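Local coordinates for protein luciferase-like monooxygenase (Streptomyces bottropensis, PDB 7BIP) that probably acts as a monooxygenase of the bacterial luciferase family in the biosynthesis of the aromatic polyketide rishirilide, at residues D33-H38 against L341-L346; G108-F111 against E115-A118; F130-E135 against G150-F155; N233-E238 against R244-Q249. All coordinates share one frame; numbering follows the deposited sequence.

Interaction 1 (D33-H38 against L341-L346); sequences DELGFH and LFAEHL
L35 and A343 bring the end of helix 18-35 against helix 332-345, their CA atoms 6.1 Å apart. L35 lays its side chain along the methyl of A343, with CB and CD1 nearest. L35 CB lies 3.8 Å from A343 CB, and L35 CD1 lies 3.9 Å from the same carbon. The next residue, G36, has a positive phi (94°) and ends the helix in a Schellman motif. This turn redirects the chain. F37 follows, and the end of its ring also reaches helix 332-345. F37 CG stands anti to its carbonyl carbon (chi1 -75°). F37 CE1 meets F342 CD2 at 3.8 Å, while F37 CE2 lies 4.1 Å from A343 CB. The two phenyl rings are inclined at 36°, with centroids 6.0 Å apart. L35 CD1 touches the edge of the F37 ring in its plane, so L35 and F37 pack on each other as well as on A343. No hydrogen bond crosses between the segments; the contact is wholly apolar. With an alanine at F37, a gap would probably open beside A343, and the F342 ring would lose this aromatic neighbour. F342 also meets F3 near the chain start, I309 of helix 302-316 and L236 of strand 228-236. The contact thus joins the end of helix 18-35 and the residue F37 after it to helix 332-345, with F37 and F342 resting on L323 of strand 320-324.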
loop_
_atom_site.group_PDB
_atom_site.type_symbol
_atom_site.label_atom_id
_atom_site.label_comp_id
_atom_site.label_asym_id
_atom_site.label_seq_id
_atom_site.Cartn_x
_atom_site.Cartn_y
_atom_site.Cartn_z
ATOM N N ASP A 33 -3.340 18.952 5.859
ATOM C CA ASP A 33 -3.292 19.627 4.562
ATOM C C ASP A 33 -3.910 21.022 4.637
ATOM O O ASP A 33 -3.296 22.015 4.233
ATOM C CB ASP A 33 -4.023 18.755 3.538
ATOM C CG ASP A 33 -3.536 18.957 2.113
ATOM O OD1 ASP A 33 -2.324 19.155 1.917
ATOM O OD2 ASP A 33 -4.379 18.879 1.194
ATOM N N GLU A 34 -5.125 21.112 5.174
ATOM C CA GLU A 34 -5.864 22.371 5.171
ATOM C C GLU A 34 -5.190 23.419 6.046
ATOM O O GLU A 34 -5.143 24.599 5.681
ATOM C CB GLU A 34 -7.293 22.135 5.653
ATOM C CG GLU A 34 -8.108 21.192 4.774
ATOM C CD GLU A 34 -9.350 20.655 5.479
ATOM O OE1 GLU A 34 -9.661 21.131 6.596
ATOM O OE2 GLU A 34 -10.018 19.763 4.910
ATOM N N LEU A 35 -4.655 23.003 7.197
ATOM C CA LEU A 35 -4.128 23.946 8.178
ATOM C C LEU A 35 -2.690 24.360 7.902
ATOM O O LEU A 35 -2.195 25.265 8.579
ATOM C CB LEU A 35 -4.222 23.359 9.594
ATOM C CG LEU A 35 -5.630 23.137 10.158
ATOM C CD1 LEU A 35 -5.557 22.485 11.534
ATOM C CD2 LEU A 35 -6.384 24.463 10.231
ATOM N N GLY A 36 -2.011 23.735 6.943
ATOM C CA GLY A 36 -0.674 24.162 6.577
ATOM C C GLY A 36 0.456 23.441 7.272
ATOM O O GLY A 36 1.575 23.967 7.309
ATOM N N PHE A 37 0.202 22.264 7.833
ATOM C CA PHE A 37 1.266 21.458 8.409
ATOM C C PHE A 37 2.199 20.933 7.319
ATOM O O PHE A 37 1.854 20.881 6.132
ATOM C CB PHE A 37 0.674 20.302 9.218
ATOM C CG PHE A 37 0.100 20.734 10.543
ATOM C CD1 PHE A 37 0.901 20.770 11.673
ATOM C CD2 PHE A 37 -1.231 21.134 10.651
ATOM C CE1 PHE A 37 0.395 21.176 12.899
ATOM C CE2 PHE A 37 -1.750 21.543 11.894
ATOM C CZ PHE A 37 -0.926 21.562 13.011
ATOM N N HIS A 38 3.407 20.554 7.738
ATOM C CA HIS A 38 4.461 20.196 6.787
ATOM C C HIS A 38 4.285 18.781 6.233
ATOM O O HIS A 38 4.547 18.545 5.047
ATOM C CB HIS A 38 5.825 20.346 7.471
ATOM C CG HIS A 38 6.978 19.852 6.653
ATOM N ND1 HIS A 38 7.616 18.658 6.911
ATOM C CD2 HIS A 38 7.611 20.396 5.586
ATOM C CE1 HIS A 38 8.594 18.486 6.039
ATOM N NE2 HIS A 38 8.609 19.525 5.223
ATOM N N LEU A 341 -5.381 24.274 17.392
ATOM C CA LEU A 341 -4.718 25.223 18.282
ATOM C C LEU A 341 -3.265 25.428 17.874
ATOM O O LEU A 341 -2.755 26.553 17.911
ATOM C CB LEU A 341 -4.810 24.738 19.731
ATOM C CG LEU A 341 -6.177 24.873 20.406
ATOM C CD1 LEU A 341 -6.169 24.164 21.774
ATOM C CD2 LEU A 341 -6.593 26.335 20.558
ATOM N N PHE A 342 -2.584 24.350 17.477
ATOM C CA PHE A 342 -1.208 24.485 17.030
ATOM C C PHE A 342 -1.135 25.350 15.783
ATOM O O PHE A 342 -0.260 26.210 15.666
ATOM C CB PHE A 342 -0.596 23.107 16.763
ATOM C CG PHE A 342 0.904 23.106 16.735
ATOM C CD1 PHE A 342 1.631 22.686 17.839
ATOM C CD2 PHE A 342 1.596 23.537 15.610
ATOM C CE1 PHE A 342 3.016 22.694 17.820
ATOM C CE2 PHE A 342 2.985 23.539 15.595
ATOM C CZ PHE A 342 3.687 23.126 16.700
ATOM N N ALA A 343 -2.057 25.140 14.846
ATOM C CA ALA A 343 -2.027 25.894 13.598
ATOM C C ALA A 343 -2.292 27.376 13.833
ATOM O O ALA A 343 -1.659 28.234 13.205
ATOM C CB ALA A 343 -3.046 25.312 12.619
ATOM N N GLU A 344 -3.222 27.701 14.730
ATOM C CA GLU A 344 -3.570 29.103 14.944
ATOM C C GLU A 344 -2.511 29.842 15.752
ATOM O O GLU A 344 -2.199 31.007 15.462
ATOM C CB GLU A 344 -4.924 29.199 15.647
ATOM C CG GLU A 344 -5.475 30.621 15.701
ATOM C CD GLU A 344 -6.747 30.738 16.523
ATOM O OE1 GLU A 344 -7.010 29.837 17.351
ATOM O OE2 GLU A 344 -7.483 31.735 16.343
ATOM N N HIS A 345 -1.948 29.191 16.771
ATOM C CA HIS A 345 -1.137 29.892 17.753
ATOM C C HIS A 345 0.359 29.685 17.588
ATOM O O HIS A 345 1.136 30.504 18.094
ATOM C CB HIS A 345 -1.549 29.468 19.168
ATOM C CG HIS A 345 -2.933 29.895 19.534
ATOM N ND1 HIS A 345 -4.006 29.029 19.531
ATOM C CD2 HIS A 345 -3.425 31.103 19.896
ATOM C CE1 HIS A 345 -5.098 29.684 19.886
ATOM N NE2 HIS A 345 -4.773 30.944 20.109
ATOM N N LEU A 346 0.791 28.633 16.900
ATOM C CA LEU A 346 2.208 28.292 16.871
ATOM C C LEU A 346 2.782 28.275 15.465
ATOM O O LEU A 346 3.853 28.852 15.230
ATOM C CB LEU A 346 2.421 26.928 17.544
ATOM C CG LEU A 346 2.128 27.011 19.047
ATOM C CD1 LEU A 346 2.054 25.652 19.691
ATOM C CD2 LEU A 346 3.197 27.848 19.700
#

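Interaction 2 (G108-F111 against E115-A118); sequences GRAF and EFTA
A110 and F116 make the apolar part of this contact. The methyl of A110 points at the outer end of the phenyl ring, with A110 CB 3.6 Å from F116 CE2 and 3.7 Å from F116 CZ. F116 CG lies anti to its carbonyl carbon (chi1 -78°), which sends the ring from the helix back toward the loop. The F116 ring also has an edge-to-face partner in F82, which touches A110 as well.

The second kind of contact is a carbonyl at the ring edge. A110 O lies close to the ring plane, 3.6 Å from F116 CE2. The rim of a phenyl ring carries a slight positive charge, so the carbonyl oxygen is probably favourably placed there. The backbone N of F111 is also near the edge. The F111 CB points away from helix 113-119, and the side chain packs on L258 and V262 of helix 240-262.

The polar part runs through one water. It accepts from F111 N at 2.9 Å and donates to E115 OE1 at 2.6 Å. E115 reaches it with a chain extended beyond CG. The other carboxylate oxygen, E115 OE2, is bonded to H45 ND1 and to the backbone N of Y46. The buried carboxylate is therefore bonded at both oxygens, and it links loop 108-111 to the chain at H45 and Y46.

Loop 108-111 follows strand 103-107 and leads into helix 113-119. This is the loop on the C-terminal side of a strand in the TIM barrel of luciferase-like monooxygenases.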
loop_
_atom_site.group_PDB
_atom_site.type_symbol
_atom_site.label_atom_id
_atom_site.label_comp_id
_atom_site.label_asym_id
_atom_site.label_seq_id
_atom_site.Cartn_x
_atom_site.Cartn_y
_atom_site.Cartn_z
ATOM N N GLY A 108 13.763 2.287 9.564
ATOM C CA GLY A 108 14.054 2.084 10.968
ATOM C C GLY A 108 14.419 0.645 11.291
ATOM O O GLY A 108 14.220 -0.269 10.494
ATOM N N ARG A 109 14.968 0.468 12.492
ATOM C CA ARG A 109 15.275 -0.853 13.020
ATOM C C ARG A 109 14.079 -1.390 13.792
ATOM O O ARG A 109 13.356 -0.640 14.454
ATOM C CB ARG A 109 16.499 -0.810 13.941
ATOM C CG ARG A 109 17.733 -0.170 13.336
ATOM C CD ARG A 109 18.550 -1.158 12.528
ATOM N NE ARG A 109 18.759 -2.438 13.203
ATOM C CZ ARG A 109 19.755 -2.691 14.047
ATOM N NH1 ARG A 109 19.859 -3.889 14.608
ATOM N NH2 ARG A 109 20.643 -1.749 14.334
ATOM N N ALA A 110 13.867 -2.694 13.698
ATOM C CA ALA A 110 12.822 -3.293 14.506
ATOM C C ALA A 110 13.353 -3.577 15.908
ATOM O O ALA A 110 14.557 -3.730 16.129
ATOM C CB ALA A 110 12.315 -4.580 13.858
ATOM N N PHE A 111 12.431 -3.658 16.863
ATOM C CA PHE A 111 12.836 -4.019 18.215
ATOM C C PHE A 111 11.831 -4.870 18.980
ATOM O O PHE A 111 12.194 -5.386 20.041
ATOM C CB PHE A 111 13.144 -2.756 19.034
ATOM C CG PHE A 111 11.937 -1.911 19.333
ATOM C CD1 PHE A 111 11.330 -1.965 20.581
ATOM C CD2 PHE A 111 11.420 -1.056 18.373
ATOM C CE1 PHE A 111 10.221 -1.186 20.860
ATOM C CE2 PHE A 111 10.306 -0.271 18.646
ATOM C CZ PHE A 111 9.707 -0.338 19.889
ATOM N N GLU A 115 7.770 -9.498 16.693
ATOM C CA GLU A 115 7.913 -9.262 15.258
ATOM C C GLU A 115 9.022 -10.124 14.676
ATOM O O GLU A 115 8.835 -10.772 13.642
ATOM C CB GLU A 115 8.163 -7.778 14.972
ATOM C CG GLU A 115 6.979 -6.884 15.328
ATOM C CD GLU A 115 7.267 -5.397 15.185
ATOM O OE1 GLU A 115 8.457 -5.011 15.087
ATOM O OE2 GLU A 115 6.292 -4.610 15.205
ATOM N N PHE A 116 10.186 -10.167 15.338
ATOM C CA PHE A 116 11.281 -11.009 14.856
ATOM C C PHE A 116 10.892 -12.484 14.862
ATOM O O PHE A 116 11.190 -13.223 13.911
ATOM C CB PHE A 116 12.532 -10.801 15.719
ATOM C CG PHE A 116 13.298 -9.542 15.395
ATOM C CD1 PHE A 116 14.247 -9.533 14.382
ATOM C CD2 PHE A 116 13.079 -8.371 16.123
ATOM C CE1 PHE A 116 14.958 -8.372 14.085
ATOM C CE2 PHE A 116 13.787 -7.217 15.838
ATOM C CZ PHE A 116 14.728 -7.215 14.822
ATOM N N THR A 117 10.247 -12.937 15.939
ATOM C CA THR A 117 9.918 -14.353 16.049
ATOM C C THR A 117 8.936 -14.770 14.965
ATOM O O THR A 117 9.103 -15.821 14.329
ATOM C CB THR A 117 9.336 -14.657 17.428
ATOM O OG1 THR A 117 10.288 -14.315 18.442
ATOM C CG2 THR A 117 9.012 -16.138 17.528
ATOM N N ALA A 118 7.913 -13.949 14.728
ATOM C CA ALA A 118 6.870 -14.324 13.777
ATOM C C ALA A 118 7.399 -14.375 12.353
ATOM O O ALA A 118 7.002 -15.243 11.567
ATOM C CB ALA A 118 5.696 -13.352 13.877
HETATM O O HOH W 1 9.751 -2.991 16.026
#

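Interaction 3 (F130-E135 against G150-F155); sequences FDEGVE and GTFHRF
E132 reaches T151 with CG anti to its own carbonyl carbon (chi1 -68°) and the chain extended beyond it, while T151 turns OG1 to the side of its backbone N. The side chains cross at about a right angle, and the carboxylate faces both donors of the threonine. T151 N gives a hydrogen bond to E132 OE1 (2.8 Å, bent at 143°), on the syn lone pair. T151 OG1 donates to E132 OE2 at 2.6 Å, also from the syn side and 17° out of the carboxylate plane. A water adds another donor to E132 OE1 and accepts from F152 N. G150 CA also comes within 3.6 Å of E132 OE1. T151 CG2 lies over one face of the F152 ring, 3.6 Å above its plane. A glutamine in place of E132 would probably lose one of the threonine bonds, since its NH2 cannot accept. The glutamate thus pins the turn of the beta hairpin formed by strands 146-149 and 154-158 to helix 126-142. Three donors on one carboxylate are consistent with a negative charge, held at the surface by neutral partners.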
loop_
_atom_site.group_PDB
_atom_site.type_symbol
_atom_site.label_atom_id
_atom_site.label_comp_id
_atom_site.label_asym_id
_atom_site.label_seq_id
_atom_site.Cartn_x
_atom_site.Cartn_y
_atom_site.Cartn_z
ATOM N N PHE A 130 19.338 -4.481 7.860
ATOM C CA PHE A 130 18.877 -3.106 7.741
ATOM C C PHE A 130 19.735 -2.321 6.756
ATOM O O PHE A 130 19.213 -1.693 5.824
ATOM C CB PHE A 130 18.887 -2.436 9.115
ATOM C CG PHE A 130 18.552 -0.975 9.073
ATOM C CD1 PHE A 130 17.236 -0.564 9.039
ATOM C CD2 PHE A 130 19.554 -0.014 9.043
ATOM C CE1 PHE A 130 16.915 0.781 8.992
ATOM C CE2 PHE A 130 19.238 1.327 8.989
ATOM C CZ PHE A 130 17.920 1.726 8.971
ATOM N N ASP A 131 21.053 -2.336 6.955
ATOM C CA ASP A 131 21.939 -1.563 6.085
ATOM C C ASP A 131 21.846 -2.039 4.644
ATOM O O ASP A 131 21.818 -1.223 3.714
ATOM C CB ASP A 131 23.381 -1.651 6.578
ATOM C CG ASP A 131 23.623 -0.844 7.854
ATOM O OD1 ASP A 131 22.879 0.129 8.127
ATOM O OD2 ASP A 131 24.567 -1.193 8.581
ATOM N N GLU A 132 21.804 -3.364 4.430
ATOM C CA GLU A 132 21.701 -3.869 3.064
ATOM C C GLU A 132 20.330 -3.595 2.466
ATOM O O GLU A 132 20.223 -3.378 1.255
ATOM C CB GLU A 132 22.026 -5.363 3.014
ATOM C CG GLU A 132 23.489 -5.630 3.319
ATOM C CD GLU A 132 23.955 -6.996 2.861
ATOM O OE1 GLU A 132 23.238 -7.631 2.059
ATOM O OE2 GLU A 132 25.043 -7.423 3.301
ATOM N N GLY A 133 19.273 -3.585 3.283
ATOM C CA GLY A 133 17.957 -3.249 2.765
ATOM C C GLY A 133 17.868 -1.807 2.307
ATOM O O GLY A 133 17.318 -1.519 1.237
ATOM N N VAL A 134 18.421 -0.882 3.100
ATOM C CA VAL A 134 18.416 0.528 2.715
ATOM C C VAL A 134 19.200 0.728 1.427
ATOM O O VAL A 134 18.743 1.400 0.493
ATOM C CB VAL A 134 18.983 1.397 3.850
ATOM C CG1 VAL A 134 19.128 2.847 3.377
ATOM C CG2 VAL A 134 18.088 1.320 5.093
ATOM N N GLU A 135 20.396 0.152 1.356
ATOM C CA GLU A 135 21.230 0.391 0.187
ATOM C C GLU A 135 20.656 -0.268 -1.059
ATOM O O GLU A 135 20.725 0.304 -2.153
ATOM C CB GLU A 135 22.649 -0.098 0.450
ATOM C CG GLU A 135 23.581 -0.038 -0.762
ATOM C CD GLU A 135 23.891 1.386 -1.222
ATOM O OE1 GLU A 135 23.459 2.350 -0.559
ATOM O OE2 GLU A 135 24.566 1.530 -2.260
ATOM N N GLY A 150 23.593 -9.534 -2.554
ATOM C CA GLY A 150 23.509 -9.251 -1.140
ATOM C C GLY A 150 23.638 -10.479 -0.264
ATOM O O GLY A 150 23.489 -11.625 -0.697
ATOM N N THR A 151 23.908 -10.194 1.011
ATOM C CA THR A 151 23.957 -11.235 2.031
ATOM C C THR A 151 22.610 -11.936 2.143
ATOM O O THR A 151 22.551 -13.151 2.369
ATOM C CB THR A 151 24.374 -10.613 3.374
ATOM O OG1 THR A 151 25.668 -9.995 3.243
ATOM C CG2 THR A 151 24.460 -11.684 4.483
ATOM N N PHE A 152 21.524 -11.200 1.933
ATOM C CA PHE A 152 20.186 -11.721 2.157
ATOM C C PHE A 152 19.374 -11.874 0.888
ATOM O O PHE A 152 18.536 -12.770 0.824
ATOM C CB PHE A 152 19.457 -10.830 3.168
ATOM C CG PHE A 152 20.256 -10.627 4.407
ATOM C CD1 PHE A 152 20.393 -11.666 5.326
ATOM C CD2 PHE A 152 20.977 -9.457 4.608
ATOM C CE1 PHE A 152 21.185 -11.521 6.459
ATOM C CE2 PHE A 152 21.788 -9.307 5.735
ATOM C CZ PHE A 152 21.890 -10.337 6.661
ATOM N N HIS A 153 19.622 -11.060 -0.135
ATOM C CA HIS A 153 18.921 -11.202 -1.405
ATOM C C HIS A 153 19.901 -11.002 -2.545
ATOM O O HIS A 153 20.784 -10.147 -2.459
ATOM C CB HIS A 153 17.775 -10.188 -1.514
ATOM C CG HIS A 153 16.835 -10.226 -0.352
ATOM N ND1 HIS A 153 16.866 -9.298 0.668
ATOM C CD2 HIS A 153 15.861 -11.110 -0.028
ATOM C CE1 HIS A 153 15.939 -9.599 1.560
ATOM N NE2 HIS A 153 15.313 -10.690 1.159
ATOM N N ARG A 154 19.760 -11.806 -3.601
ATOM C CA ARG A 154 20.596 -11.684 -4.788
ATOM C C ARG A 154 19.707 -11.595 -6.018
ATOM O O ARG A 154 18.839 -12.450 -6.225
ATOM C CB ARG A 154 21.553 -12.863 -4.922
ATOM C CG ARG A 154 22.496 -12.991 -3.739
ATOM C CD ARG A 154 23.470 -14.141 -3.943
ATOM N NE ARG A 154 22.916 -15.387 -3.418
ATOM C CZ ARG A 154 22.979 -16.555 -4.043
ATOM N NH1 ARG A 154 23.579 -16.647 -5.221
ATOM N NH2 ARG A 154 22.443 -17.629 -3.486
ATOM N N PHE A 155 19.922 -10.570 -6.834
ATOM C CA PHE A 155 19.075 -10.406 -8.007
ATOM C C PHE A 155 19.784 -9.488 -8.986
ATOM O O PHE A 155 20.714 -8.764 -8.622
ATOM C CB PHE A 155 17.693 -9.845 -7.633
ATOM C CG PHE A 155 17.736 -8.584 -6.794
ATOM C CD1 PHE A 155 17.994 -7.347 -7.366
ATOM C CD2 PHE A 155 17.479 -8.641 -5.426
ATOM C CE1 PHE A 155 18.028 -6.190 -6.581
ATOM C CE2 PHE A 155 17.511 -7.505 -4.645
ATOM C CZ PHE A 155 17.789 -6.271 -5.226
HETATM O O HOH W 2 20.967 -8.327 0.814
#

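Interaction 4 (N233-E238 against R244-Q249); sequences NCYLAE and RQKGGQ. With EDO (1,2-ethanediol), chain I.
Y235 of the strand and G247 of the helix bring their CA atoms within 5.3 Å, the nearest CA pair of the two segments. They belong to one beta-alpha unit of the TIM barrel: strand 228-236 runs out, the chain turns, and helix 240-262 packs back against it. Y235 CG is anti to the backbone N (chi1 -170°), which lays the phenol ring along the helix surface. One ring face is covered by helix backbone. G247 N sits 3.8 Å above the plane, over the ring centre, and G247 CA lies 3.8 Å from Y235 CG. A CB on G247 would fall 2.9 Å from Y235 CB, a clash, so the glycine lets the helix come this close.

The outer half of the ring belongs to K246. K246 CB lies 3.5 Å from Y235 CZ, and the aliphatic chain then runs past the hydroxyl. The chain bends at chi4 (-56°), and its end leads away from the strand. The polar end of Y235 is held by helix 332-345: its OH is hydrogen-bonded to E334 and to R337. E334 also touches K246. The phenol therefore joins two helices at once. Its face is spent on helix 240-262 and its hydroxyl on helix 332-345.

At the start of the strand segment, a 1,2-ethanediol molecule, probably from the crystallisation liquor, makes a weak bond from EDO O2 to N233 OD1, 3.4 Å. On the helix side, the tightest side-chain approach is Y235 OH to K246 CD, 3.2 Å.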
loop_
_atom_site.group_PDB
_atom_site.type_symbol
_atom_site.label_atom_id
_atom_site.label_comp_id
_atom_site.label_asym_id
_atom_site.label_seq_id
_atom_site.Cartn_x
_atom_site.Cartn_y
_atom_site.Cartn_z
ATOM N N ASN A 233 4.999 13.290 21.396
ATOM C CA ASN A 233 3.583 13.262 21.743
ATOM C C ASN A 233 3.080 14.684 21.965
ATOM O O ASN A 233 3.756 15.513 22.582
ATOM C CB ASN A 233 3.353 12.404 22.985
ATOM C CG ASN A 233 3.616 10.938 22.723
ATOM O OD1 ASN A 233 3.429 10.457 21.605
ATOM N ND2 ASN A 233 4.062 10.218 23.748
ATOM N N CYS A 234 1.901 14.986 21.420
ATOM C CA CYS A 234 1.451 16.371 21.421
ATOM C C CYS A 234 -0.033 16.428 21.738
ATOM O O CYS A 234 -0.836 15.743 21.095
ATOM C CB CYS A 234 1.745 17.036 20.067
ATOM S SG CYS A 234 1.199 18.734 19.991
ATOM N N TYR A 235 -0.390 17.243 22.729
ATOM C CA TYR A 235 -1.789 17.460 23.081
ATOM C C TYR A 235 -1.926 18.897 23.552
ATOM O O TYR A 235 -1.231 19.305 24.489
ATOM C CB TYR A 235 -2.245 16.473 24.175
ATOM C CG TYR A 235 -3.736 16.487 24.412
ATOM C CD1 TYR A 235 -4.539 15.473 23.920
ATOM C CD2 TYR A 235 -4.341 17.519 25.112
ATOM C CE1 TYR A 235 -5.912 15.485 24.128
ATOM C CE2 TYR A 235 -5.696 17.546 25.320
ATOM C CZ TYR A 235 -6.479 16.525 24.823
ATOM O OH TYR A 235 -7.841 16.533 25.023
ATOM N N LEU A 236 -2.819 19.662 22.916
ATOM C CA LEU A 236 -3.034 21.060 23.272
ATOM C C LEU A 236 -4.478 21.276 23.690
ATOM O O LEU A 236 -5.399 20.701 23.100
ATOM C CB LEU A 236 -2.700 21.990 22.093
ATOM C CG LEU A 236 -1.250 22.444 21.898
ATOM C CD1 LEU A 236 -0.321 21.280 21.651
ATOM C CD2 LEU A 236 -1.138 23.452 20.738
ATOM N N ALA A 237 -4.672 22.121 24.703
ATOM C CA ALA A 237 -5.993 22.621 25.054
ATOM C C ALA A 237 -5.820 24.022 25.623
ATOM O O ALA A 237 -4.741 24.378 26.100
ATOM C CB ALA A 237 -6.707 21.706 26.055
ATOM N N GLU A 238 -6.891 24.828 25.553
ATOM C CA GLU A 238 -6.824 26.169 26.135
ATOM C C GLU A 238 -6.586 26.110 27.637
ATOM O O GLU A 238 -5.924 26.996 28.204
ATOM C CB GLU A 238 -8.117 26.947 25.843
ATOM C CG GLU A 238 -8.317 27.294 24.365
ATOM C CD GLU A 238 -7.550 28.548 23.946
ATOM O OE1 GLU A 238 -6.733 29.051 24.749
ATOM O OE2 GLU A 238 -7.762 29.032 22.811
ATOM N N ARG A 244 -2.899 18.514 30.354
ATOM C CA ARG A 244 -2.135 17.582 31.175
ATOM C C ARG A 244 -2.935 16.326 31.492
ATOM O O ARG A 244 -2.405 15.210 31.430
ATOM C CB ARG A 244 -1.704 18.277 32.461
ATOM C CG ARG A 244 -1.151 17.336 33.540
ATOM C CD ARG A 244 -0.810 18.186 34.708
ATOM N NE ARG A 244 -0.138 17.542 35.827
ATOM C CZ ARG A 244 -0.647 17.533 37.059
ATOM N NH1 ARG A 244 -1.842 18.079 37.280
ATOM N NH2 ARG A 244 0.023 16.990 38.068
ATOM N N GLN A 245 -4.213 16.480 31.853
ATOM C CA GLN A 245 -5.005 15.311 32.219
ATOM C C GLN A 245 -5.229 14.398 31.021
ATOM O O GLN A 245 -4.938 13.197 31.082
ATOM C CB GLN A 245 -6.344 15.726 32.826
ATOM C CG GLN A 245 -7.155 14.519 33.282
ATOM C CD GLN A 245 -8.565 14.506 32.728
ATOM O OE1 GLN A 245 -9.248 15.533 32.709
ATOM N NE2 GLN A 245 -9.008 13.341 32.264
ATOM N N LYS A 246 -5.726 14.951 29.912
ATOM C CA LYS A 246 -6.055 14.117 28.762
ATOM C C LYS A 246 -4.810 13.705 27.987
ATOM O O LYS A 246 -4.711 12.557 27.542
ATOM C CB LYS A 246 -7.065 14.839 27.860
ATOM C CG LYS A 246 -8.443 14.944 28.510
ATOM C CD LYS A 246 -9.407 15.825 27.732
ATOM C CE LYS A 246 -10.731 15.980 28.464
ATOM N NZ LYS A 246 -11.336 14.651 28.756
ATOM N N GLY A 247 -3.846 14.613 27.820
ATOM C CA GLY A 247 -2.588 14.231 27.199
ATOM C C GLY A 247 -1.769 13.289 28.058
ATOM O O GLY A 247 -1.080 12.405 27.535
ATOM N N GLY A 248 -1.821 13.469 29.380
ATOM C CA GLY A 248 -1.140 12.547 30.270
ATOM C C GLY A 248 -1.728 11.150 30.213
ATOM O O GLY A 248 -0.992 10.163 30.232
ATOM N N GLN A 249 -3.061 11.049 30.144
ATOM C CA GLN A 249 -3.696 9.744 29.967
ATOM C C GLN A 249 -3.262 9.097 28.661
ATOM O O GLN A 249 -2.958 7.898 28.619
ATOM C CB GLN A 249 -5.216 9.879 29.993
ATOM C CG GLN A 249 -5.808 10.174 31.342
ATOM C CD GLN A 249 -7.299 10.438 31.259
ATOM O OE1 GLN A 249 -7.891 10.384 30.178
ATOM N NE2 GLN A 249 -7.914 10.719 32.400
HETATM C C1 EDO I . 4.963 6.176 21.231
HETATM O O1 EDO I . 3.586 6.386 20.905
HETATM C C2 EDO I . 5.829 6.948 20.243
HETATM O O2 EDO I . 5.962 8.304 20.683
#

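Overall arrangement
Interactions 1 and 4 share one region of the barrel, with centres 17 Å apart. They touch directly, L341 packing on L236, A237 and E238, and both involve helix 332-345. Interaction 4 is buried and interaction 1 partly so; neither has a hydrogen bond between its segments. Interactions 2 and 3 lie on the other side of the chain's centre from interaction 1, with centres 16 Å apart. They meet where F130 packs on G108 and R109. Interaction 2 is partly buried and mixes a ring contact with a water bridge. Interaction 3 lies at the surface and rests on a hydrogen-bonded carboxylate. Of the four, this surface contact alone has direct hydrogen bonds between its segments.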